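Local coordinates for alkaline serine protease (Pseudoalteromonas sp., PDB 1Y9Z), which is a subtilisin-like serine protease of a cold-adapted Antarctic bacterium, probably cleaving peptide bonds in proteins under alkaline conditions, at residues L130-T136 against Y165-Y171; V174-V180 against V196-G202; N124-L130 against G150-A156. All coordinates share one frame; numbering follows the deposited sequence.

Interaction 1: L130-T136 against Y165-Y171. With NA (sodium ion), chain E; PMS (phenylmethanesulfonic acid), chain H.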
loop_
_atom_site.group_PDB
_atom_site.type_symbol
_atom_site.label_atom_id
_atom_site.label_comp_id
_atom_site.label_asym_id
_atom_site.label_seq_id
_atom_site.Cartn_x
_atom_site.Cartn_y
_atom_site.Cartn_z
ATOM N N LEU A 130 -7.093 5.608 -8.474
ATOM C CA LEU A 130 -7.088 5.467 -9.919
ATOM C C LEU A 130 -6.719 6.803 -10.539
ATOM O O LEU A 130 -6.774 7.839 -9.878
ATOM C CB LEU A 130 -8.477 5.028 -10.398
ATOM C CG LEU A 130 -9.665 5.924 -10.021
ATOM C CD1 LEU A 130 -9.802 7.054 -11.033
ATOM C CD2 LEU A 130 -10.942 5.100 -10.001
ATOM N N GLY A 131 -6.345 6.777 -11.812
ATOM C CA GLY A 131 -5.980 8.010 -12.479
ATOM C C GLY A 131 -5.798 7.859 -13.972
ATOM O O GLY A 131 -5.500 6.773 -14.472
ATOM N N GLY A 132 -5.995 8.969 -14.675
ATOM C CA GLY A 132 -5.836 9.006 -16.115
ATOM C C GLY A 132 -5.069 10.269 -16.461
ATOM O O GLY A 132 -4.981 11.187 -15.648
ATOM N N SER A 133 -4.517 10.326 -17.664
ATOM C CA SER A 133 -3.741 11.490 -18.076
ATOM C C SER A 133 -4.580 12.671 -18.559
ATOM O O SER A 133 -4.135 13.816 -18.498
ATOM C CB SER A 133 -2.748 11.086 -19.166
ATOM O OG SER A 133 -3.417 10.491 -20.264
ATOM N N GLY A 134 -5.796 12.397 -19.024
ATOM C CA GLY A 134 -6.650 13.463 -19.523
ATOM C C GLY A 134 -7.424 14.250 -18.483
ATOM O O GLY A 134 -7.693 13.764 -17.383
ATOM N N SER A 135 -7.784 15.480 -18.845
ATOM C CA SER A 135 -8.544 16.372 -17.976
ATOM C C SER A 135 -9.580 17.129 -18.807
ATOM O O SER A 135 -9.345 17.416 -19.982
ATOM C CB SER A 135 -7.602 17.362 -17.274
ATOM O OG SER A 135 -6.675 17.941 -18.182
ATOM N N THR A 136 -10.728 17.432 -18.208
ATOM C CA THR A 136 -11.779 18.165 -18.917
ATOM C C THR A 136 -12.448 19.190 -18.011
ATOM O O THR A 136 -12.409 19.072 -16.786
ATOM C CB THR A 136 -12.887 17.231 -19.462
ATOM O OG1 THR A 136 -13.745 16.829 -18.387
ATOM C CG2 THR A 136 -12.281 15.998 -20.112
ATOM N N TYR A 165 0.656 14.981 -14.517
ATOM C CA TYR A 165 -0.544 15.136 -13.708
ATOM C C TYR A 165 -1.491 13.979 -13.975
ATOM O O TYR A 165 -1.815 13.686 -15.126
ATOM C CB TYR A 165 -1.287 16.422 -14.066
ATOM C CG TYR A 165 -0.600 17.700 -13.665
ATOM C CD1 TYR A 165 -0.410 18.023 -12.323
ATOM C CD2 TYR A 165 -0.166 18.607 -14.630
ATOM C CE1 TYR A 165 0.191 19.222 -11.955
ATOM C CE2 TYR A 165 0.436 19.804 -14.271
ATOM C CZ TYR A 165 0.609 20.104 -12.936
ATOM O OH TYR A 165 1.194 21.297 -12.584
ATOM N N SER A 166 -1.920 13.318 -12.909
ATOM C CA SER A 166 -2.887 12.237 -13.020
ATOM C C SER A 166 -4.197 12.835 -12.513
ATOM O O SER A 166 -4.203 13.599 -11.548
ATOM C CB SER A 166 -2.483 11.053 -12.141
ATOM O OG SER A 166 -3.441 10.014 -12.225
ATOM N N TYR A 167 -5.299 12.507 -13.174
ATOM C CA TYR A 167 -6.605 13.019 -12.779
ATOM C C TYR A 167 -7.461 11.829 -12.359
ATOM O O TYR A 167 -7.335 10.745 -12.923
ATOM C CB TYR A 167 -7.219 13.786 -13.954
ATOM C CG TYR A 167 -6.396 15.003 -14.331
ATOM C CD1 TYR A 167 -6.628 16.243 -13.729
ATOM C CD2 TYR A 167 -5.339 14.902 -15.240
ATOM C CE1 TYR A 167 -5.824 17.351 -14.022
ATOM C CE2 TYR A 167 -4.532 16.004 -15.536
ATOM C CZ TYR A 167 -4.781 17.220 -14.922
ATOM O OH TYR A 167 -3.980 18.312 -15.194
ATOM N N PRO A 168 -8.403 12.034 -11.425
ATOM C CA PRO A 168 -8.774 13.267 -10.721
ATOM C C PRO A 168 -7.851 13.892 -9.675
ATOM O O PRO A 168 -8.111 15.013 -9.237
ATOM C CB PRO A 168 -10.123 12.905 -10.117
ATOM C CG PRO A 168 -9.899 11.482 -9.709
ATOM C CD PRO A 168 -9.205 10.897 -10.930
ATOM N N ALA A 169 -6.793 13.201 -9.267
ATOM C CA ALA A 169 -5.903 13.749 -8.245
ATOM C C ALA A 169 -5.440 15.179 -8.496
ATOM O O ALA A 169 -5.361 15.982 -7.567
ATOM C CB ALA A 169 -4.690 12.851 -8.077
ATOM N N SER A 170 -5.147 15.502 -9.751
ATOM C CA SER A 170 -4.628 16.823 -10.081
ATOM C C SER A 170 -5.606 17.988 -10.228
ATOM O O SER A 170 -5.203 19.085 -10.617
ATOM C CB SER A 170 -3.728 16.702 -11.309
ATOM O OG SER A 170 -2.662 15.804 -11.021
ATOM N N TYR A 171 -6.882 17.760 -9.924
ATOM C CA TYR A 171 -7.877 18.836 -9.954
ATOM C C TYR A 171 -7.768 19.496 -8.576
ATOM O O TYR A 171 -7.422 18.832 -7.599
ATOM C CB TYR A 171 -9.295 18.280 -10.124
ATOM C CG TYR A 171 -9.620 17.770 -11.509
ATOM C CD1 TYR A 171 -10.142 16.492 -11.691
ATOM C CD2 TYR A 171 -9.440 18.574 -12.636
ATOM C CE1 TYR A 171 -10.480 16.024 -12.953
ATOM C CE2 TYR A 171 -9.777 18.116 -13.907
ATOM C CZ TYR A 171 -10.297 16.840 -14.056
ATOM O OH TYR A 171 -10.638 16.378 -15.306
HETATM NA NA NA E . -5.580 18.044 -6.426
HETATM C C PMS H . -2.914 2.690 -9.860
HETATM S S PMS H . -2.972 3.896 -8.513
HETATM C C1 PMS H . -4.147 2.741 -10.797
HETATM C C2 PMS H . -4.089 3.603 -11.951
HETATM C C3 PMS H . -5.206 3.680 -12.843
HETATM C C4 PMS H . -6.368 2.871 -12.538
HETATM C C5 PMS H . -6.433 2.022 -11.406
HETATM C C6 PMS H . -5.342 1.913 -10.488
HETATM O O2S PMS H . -3.599 5.106 -9.034
HETATM O O1S PMS H . -1.632 4.186 -8.059
HETATM O O HOH W 1 -5.733 10.466 -9.888
HETATM O O HOH W 2 -1.548 14.215 -17.818
#
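Gly132 and Tyr167 form a single antiparallel bridge, a hydrogen-bonded pair that ties two loops of the subtilisin-like domain beside the phenylmethanesulfonic acid pocket. Gly132 N donates to Tyr167 O and Tyr167 N to Gly132 O, a matched pair of 2.8 Å bonds. Next to the bridge, Gly131 CA lies 3.2 Å from Ser166 OG, where a side chain on Gly131 would collide. Two waters satisfy the outlying carbonyls: one donates to both Ser133 O and Tyr165 O; the other donates to Leu130 O and accepts from Ala169 N. Ser166 O takes two donors, the backbone N and the OG of Ser170, OG coming from above the carbonyl plane. Ala169 O and Tyr171 O bind a sodium ion, completed by Val174 O and Gln195 OE1. The Tyr167 ring is sandwiched between CB of Ser170, near its rim, and CB of Ser135, over the centre of the opposite face in a CH-pi contact. With CG anti to its carbonyl carbon (chi1 -74°), Tyr171 sends its phenol to the start of helix 137-148, where Glu139 OE2 also bonds it: Thr136 N donates to Tyr171 OH at 3.1 Å and 164°.

Interaction 2: V174-V180 against V196-G202. With NA (sodium ion), chain F; NA (sodium ion), chain E.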
loop_
_atom_site.group_PDB
_atom_site.type_symbol
_atom_site.label_atom_id
_atom_site.label_comp_id
_atom_site.label_asym_id
_atom_site.label_seq_id
_atom_site.Cartn_x
_atom_site.Cartn_y
_atom_site.Cartn_z
ATOM N N VAL A 174 -9.607 17.946 -5.430
ATOM C CA VAL A 174 -9.205 16.622 -4.964
ATOM C C VAL A 174 -7.827 16.617 -4.315
ATOM O O VAL A 174 -6.917 17.309 -4.777
ATOM C CB VAL A 174 -9.179 15.632 -6.160
ATOM C CG1 VAL A 174 -8.859 14.225 -5.684
ATOM C CG2 VAL A 174 -10.507 15.675 -6.901
ATOM N N MET A 175 -7.673 15.841 -3.243
ATOM C CA MET A 175 -6.378 15.733 -2.579
ATOM C C MET A 175 -5.525 14.733 -3.352
ATOM O O MET A 175 -5.906 13.569 -3.499
ATOM C CB MET A 175 -6.524 15.229 -1.138
ATOM C CG MET A 175 -7.260 16.155 -0.193
ATOM S SD MET A 175 -7.169 15.553 1.513
ATOM C CE MET A 175 -5.582 16.213 2.019
ATOM N N SER A 176 -4.379 15.184 -3.858
ATOM C CA SER A 176 -3.472 14.307 -4.592
ATOM C C SER A 176 -2.523 13.671 -3.581
ATOM O O SER A 176 -1.779 14.369 -2.892
ATOM C CB SER A 176 -2.678 15.104 -5.625
ATOM O OG SER A 176 -1.747 14.270 -6.288
ATOM N N VAL A 177 -2.544 12.345 -3.509
ATOM C CA VAL A 177 -1.733 11.604 -2.548
ATOM C C VAL A 177 -0.482 10.938 -3.110
ATOM O O VAL A 177 -0.547 10.207 -4.099
ATOM C CB VAL A 177 -2.589 10.514 -1.866
ATOM C CG1 VAL A 177 -1.755 9.753 -0.841
ATOM C CG2 VAL A 177 -3.801 11.146 -1.207
ATOM N N ALA A 178 0.649 11.187 -2.451
ATOM C CA ALA A 178 1.936 10.611 -2.830
ATOM C C ALA A 178 2.262 9.424 -1.926
ATOM O O ALA A 178 1.674 9.262 -0.851
ATOM C CB ALA A 178 3.033 11.661 -2.717
ATOM N N ALA A 179 3.213 8.604 -2.363
ATOM C CA ALA A 179 3.623 7.423 -1.611
ATOM C C ALA A 179 5.035 7.534 -1.049
ATOM O O ALA A 179 5.940 8.039 -1.715
ATOM C CB ALA A 179 3.535 6.188 -2.507
ATOM N N VAL A 180 5.210 7.060 0.183
ATOM C CA VAL A 180 6.519 7.031 0.832
ATOM C C VAL A 180 6.668 5.641 1.438
ATOM O O VAL A 180 5.672 4.926 1.603
ATOM C CB VAL A 180 6.657 8.086 1.961
ATOM C CG1 VAL A 180 6.528 9.487 1.386
ATOM C CG2 VAL A 180 5.613 7.845 3.039
ATOM N N VAL A 196 0.509 17.521 -5.719
ATOM C CA VAL A 196 0.733 16.569 -4.628
ATOM C C VAL A 196 0.540 17.345 -3.334
ATOM O O VAL A 196 1.210 18.349 -3.081
ATOM C CB VAL A 196 2.140 15.944 -4.693
ATOM C CG1 VAL A 196 2.427 15.148 -3.413
ATOM C CG2 VAL A 196 2.220 15.009 -5.893
ATOM N N GLU A 197 -0.378 16.852 -2.513
ATOM C CA GLU A 197 -0.773 17.531 -1.288
ATOM C C GLU A 197 -0.378 16.876 0.030
ATOM O O GLU A 197 -0.071 17.562 1.006
ATOM C CB GLU A 197 -2.292 17.694 -1.345
ATOM C CG GLU A 197 -2.893 18.784 -0.497
ATOM C CD GLU A 197 -4.345 19.013 -0.864
ATOM O OE1 GLU A 197 -4.646 19.047 -2.077
ATOM O OE2 GLU A 197 -5.183 19.164 0.045
ATOM N N ILE A 198 -0.393 15.552 0.064
ATOM C CA ILE A 198 -0.078 14.847 1.295
ATOM C C ILE A 198 0.443 13.458 0.950
ATOM O O ILE A 198 0.205 12.962 -0.152
ATOM C CB ILE A 198 -1.353 14.774 2.175
ATOM C CG1 ILE A 198 -0.989 14.451 3.621
ATOM C CG2 ILE A 198 -2.323 13.743 1.614
ATOM C CD1 ILE A 198 -2.127 14.713 4.594
ATOM N N SER A 199 1.159 12.841 1.884
ATOM C CA SER A 199 1.731 11.520 1.666
ATOM C C SER A 199 1.156 10.447 2.574
ATOM O O SER A 199 0.633 10.730 3.655
ATOM C CB SER A 199 3.246 11.555 1.874
ATOM O OG SER A 199 3.874 12.442 0.966
ATOM N N GLY A 200 1.269 9.208 2.113
ATOM C CA GLY A 200 0.796 8.076 2.884
ATOM C C GLY A 200 1.660 6.868 2.587
ATOM O O GLY A 200 2.427 6.873 1.622
ATOM N N PRO A 201 1.579 5.817 3.415
ATOM C CA PRO A 201 2.366 4.596 3.217
ATOM C C PRO A 201 2.043 3.996 1.845
ATOM O O PRO A 201 0.878 3.714 1.554
ATOM C CB PRO A 201 1.900 3.704 4.365
ATOM C CG PRO A 201 1.569 4.703 5.450
ATOM C CD PRO A 201 0.833 5.772 4.685
ATOM N N GLY A 202 3.063 3.797 1.008
ATOM C CA GLY A 202 2.824 3.263 -0.323
ATOM C C GLY A 202 3.817 2.254 -0.881
ATOM O O GLY A 202 3.711 1.870 -2.045
HETATM NA NA NA F . -4.062 18.102 -4.603
HETATM NA NA NA E . -5.580 18.044 -6.426
#
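Ala178 and Ser199 sit side by side where strands 174-180 and 196-201 run parallel in a wholly buried pair. The ladder is regular here: Ala178 N donates to Ile198 O at 2.9 Å, Gly200 N to Ala178 O and Val180 N to Gly200 O. Packing is tight toward the C-terminal ends, where Gly202 N bonds Val180 O, Ala179 CB rests 3.7 Å from Gly202 CA and a side chain on Gly202 would clash with that methyl. Further back, Ala178 CB meets Val196 CG1 at 3.6 Å. The N-terminal end is looser, though it faces no solvent. Glu197 N makes a straight 2.9 Å bond to Ser176 O, but the second donor to that oxygen, Ile198 N, is weak at 3.5 Å. There Glu197, its CG anti to the backbone N (chi1 -158°) and its chain extended, crosses Met175 at about a right angle. Its OE1 binds a sodium ion at 2.8 Å, shared with Val174 O and Gln195 O, while OE2 is salt-bridged to Arg395 and lies 3.6 Å from Met175 CE. The same CE meets Ile198 CG2, and Met175 continues onto Leu398 of helix 391-401. Cutting Met175 back to an alanine would probably leave a gap beside Ile198 CG2 and Leu398, where the thioether end lay, and strip apolar cover from the Glu197 carboxylate. Val174 O also binds a second sodium ion. The pair belongs to the largely parallel central sheet of the subtilisin-like alpha/beta domain, layered against helices 368-385 and 391-401.

Interaction 3: N124-L130 against G150-A156. With PMS (phenylmethanesulfonic acid), chain H.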
loop_
_atom_site.group_PDB
_atom_site.type_symbol
_atom_site.label_atom_id
_atom_site.label_comp_id
_atom_site.label_asym_id
_atom_site.label_seq_id
_atom_site.Cartn_x
_atom_site.Cartn_y
_atom_site.Cartn_z
ATOM N N ASN A 124 -19.509 10.791 2.279
ATOM C CA ASN A 124 -18.970 12.046 2.796
ATOM C C ASN A 124 -17.562 12.140 2.223
ATOM O O ASN A 124 -17.050 13.227 1.956
ATOM C CB ASN A 124 -18.871 12.023 4.322
ATOM C CG ASN A 124 -20.208 11.821 4.991
ATOM O OD1 ASN A 124 -20.416 10.833 5.695
ATOM N ND2 ASN A 124 -21.125 12.758 4.782
ATOM N N VAL A 125 -16.941 10.975 2.054
ATOM C CA VAL A 125 -15.594 10.869 1.513
ATOM C C VAL A 125 -15.620 9.928 0.316
ATOM O O VAL A 125 -16.237 8.864 0.367
ATOM C CB VAL A 125 -14.608 10.285 2.558
ATOM C CG1 VAL A 125 -13.211 10.173 1.955
ATOM C CG2 VAL A 125 -14.587 11.155 3.807
ATOM N N VAL A 126 -14.971 10.336 -0.769
ATOM C CA VAL A 126 -14.887 9.507 -1.962
ATOM C C VAL A 126 -13.403 9.305 -2.228
ATOM O O VAL A 126 -12.666 10.269 -2.459
ATOM C CB VAL A 126 -15.557 10.177 -3.178
ATOM C CG1 VAL A 126 -15.366 9.315 -4.417
ATOM C CG2 VAL A 126 -17.047 10.370 -2.905
ATOM N N THR A 127 -12.965 8.052 -2.170
ATOM C CA THR A 127 -11.563 7.732 -2.372
ATOM C C THR A 127 -11.367 7.033 -3.716
ATOM O O THR A 127 -12.064 6.068 -4.049
ATOM C CB THR A 127 -11.041 6.886 -1.177
ATOM O OG1 THR A 127 -9.620 6.747 -1.264
ATOM C CG2 THR A 127 -11.702 5.516 -1.146
ATOM N N MET A 128 -10.415 7.543 -4.490
ATOM C CA MET A 128 -10.154 7.036 -5.827
ATOM C C MET A 128 -8.694 6.685 -6.081
ATOM O O MET A 128 -7.875 7.552 -6.399
ATOM C CB MET A 128 -10.636 8.079 -6.842
ATOM C CG MET A 128 -12.108 8.435 -6.650
ATOM S SD MET A 128 -12.689 9.909 -7.523
ATOM C CE MET A 128 -12.130 11.196 -6.421
ATOM N N SER A 129 -8.370 5.404 -5.929
ATOM C CA SER A 129 -7.016 4.926 -6.174
ATOM C C SER A 129 -6.948 4.577 -7.649
ATOM O O SER A 129 -6.781 3.418 -8.031
ATOM C CB SER A 129 -6.718 3.698 -5.313
ATOM O OG SER A 129 -6.531 4.069 -3.960
ATOM N N LEU A 130 -7.093 5.608 -8.474
ATOM C CA LEU A 130 -7.088 5.467 -9.919
ATOM C C LEU A 130 -6.719 6.803 -10.539
ATOM O O LEU A 130 -6.774 7.839 -9.878
ATOM C CB LEU A 130 -8.477 5.028 -10.398
ATOM C CG LEU A 130 -9.665 5.924 -10.021
ATOM C CD1 LEU A 130 -9.802 7.054 -11.033
ATOM C CD2 LEU A 130 -10.942 5.100 -10.001
ATOM N N GLY A 150 -19.641 19.744 0.079
ATOM C CA GLY A 150 -19.242 19.077 1.307
ATOM C C GLY A 150 -18.675 17.672 1.211
ATOM O O GLY A 150 -18.517 17.005 2.234
ATOM N N VAL A 151 -18.364 17.214 0.001
ATOM C CA VAL A 151 -17.803 15.875 -0.176
ATOM C C VAL A 151 -16.288 15.948 -0.327
ATOM O O VAL A 151 -15.781 16.654 -1.199
ATOM C CB VAL A 151 -18.392 15.185 -1.424
ATOM C CG1 VAL A 151 -17.798 13.788 -1.577
ATOM C CG2 VAL A 151 -19.904 15.114 -1.311
ATOM N N LEU A 152 -15.568 15.226 0.529
ATOM C CA LEU A 152 -14.108 15.213 0.477
ATOM C C LEU A 152 -13.649 14.210 -0.579
ATOM O O LEU A 152 -13.999 13.027 -0.521
ATOM C CB LEU A 152 -13.528 14.844 1.850
ATOM C CG LEU A 152 -12.003 14.843 2.014
ATOM C CD1 LEU A 152 -11.440 16.233 1.756
ATOM C CD2 LEU A 152 -11.652 14.394 3.425
ATOM N N LEU A 153 -12.867 14.696 -1.540
ATOM C CA LEU A 153 -12.360 13.876 -2.635
ATOM C C LEU A 153 -10.860 13.644 -2.485
ATOM O O LEU A 153 -10.086 14.592 -2.322
ATOM C CB LEU A 153 -12.652 14.568 -3.970
ATOM C CG LEU A 153 -14.107 14.999 -4.185
ATOM C CD1 LEU A 153 -14.218 15.789 -5.479
ATOM C CD2 LEU A 153 -15.018 13.775 -4.216
ATOM N N ILE A 154 -10.454 12.380 -2.558
ATOM C CA ILE A 154 -9.055 11.999 -2.398
ATOM C C ILE A 154 -8.670 10.995 -3.486
ATOM O O ILE A 154 -9.420 10.063 -3.762
ATOM C CB ILE A 154 -8.844 11.380 -0.993
ATOM C CG1 ILE A 154 -9.257 12.399 0.077
ATOM C CG2 ILE A 154 -7.396 10.962 -0.801
ATOM C CD1 ILE A 154 -9.352 11.828 1.479
ATOM N N ALA A 155 -7.506 11.191 -4.106
ATOM C CA ALA A 155 -7.067 10.302 -5.178
ATOM C C ALA A 155 -5.553 10.141 -5.270
ATOM O O ALA A 155 -4.789 10.959 -4.752
ATOM C CB ALA A 155 -7.618 10.798 -6.512
ATOM N N ALA A 156 -5.134 9.088 -5.965
ATOM C CA ALA A 156 -3.721 8.753 -6.137
ATOM C C ALA A 156 -2.989 9.604 -7.170
ATOM O O ALA A 156 -3.492 9.842 -8.265
ATOM C CB ALA A 156 -3.591 7.279 -6.505
HETATM C C PMS H . -2.914 2.690 -9.860
HETATM S S PMS H . -2.972 3.896 -8.513
HETATM C C1 PMS H . -4.147 2.741 -10.797
HETATM C C2 PMS H . -4.089 3.603 -11.951
HETATM C C3 PMS H . -5.206 3.680 -12.843
HETATM C C4 PMS H . -6.368 2.871 -12.538
HETATM C C5 PMS H . -6.433 2.022 -11.406
HETATM C C6 PMS H . -5.342 1.913 -10.488
HETATM O O2S PMS H . -3.599 5.106 -9.034
HETATM O O1S PMS H . -1.632 4.186 -8.059
HETATM O O HOH W 3 -20.447 15.268 3.360
HETATM O O HOH W 1 -5.733 10.466 -9.888
#
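Met128 N donates to Ile154 O at 2.8 Å, one of five backbone bonds that zip strand 125-128 parallel to strand 152-156. Toward the N-terminal ends Leu152 N bonds Asn124 O, Val126 N bonds Leu152 O and Ile154 N bonds Val126 O; toward the C-terminal ends Ala156 N reaches Met128 O, a longer bond of 3.2 Å. On one face, Val126 and Leu153 lie side by side, CB to CD2 3.8 Å. Val126 CG2 also touches Val151 CG1 at 3.7 Å, Met128 CE meets Leu153 CB at 4.2 Å, and Ala155 CB comes to 3.3 Å from Met128 O. Val125, Thr127, Leu152 and Ile154 occupy the other face, with Thr127 OG1 bonded to Ser376 of helix 368-385. At the N-terminal end a water joins Asn124 ND2 to Gly150 O, while Asn124 OD1 accepts from Thr25 N. At the other end Ser129 centres an inverse gamma turn, its OG held by Ser369 O, and the water on Leu130 O also donates to Ala156 O. Ser129 O is 3.2 Å from C6 of the bound phenylmethanesulfonic acid and Ala156 CB 3.3 Å from its O2S. The two parallel strands of this beta-alpha-beta unit thus fix backbone and methyl groups that wall the ligand pocket.

Overall arrangement
From the N terminus, strand 125-128 leads through Leu130, shared by interactions 3 and 1, into the loop 130-136 and helix 137-148. Interaction 3 closes that beta-alpha-beta unit when strand 152-156 returns beside its start. Interaction 1 then closes at loop 165-171, so the two cross, and the bound phenylmethanesulfonic acid, touched by both, lies at their common end. Interaction 2 follows in series: strand 174-180 joins strand 152-156, with Met175 N 2.9 Å from Leu153 O in a probable hydrogen bond, and strand 196-201 then pairs with strand 174-180. A sodium ion bound by Ala169, Tyr171 and Val174 ties interaction 1 to interaction 2 at the N-terminal end of strand 174-180.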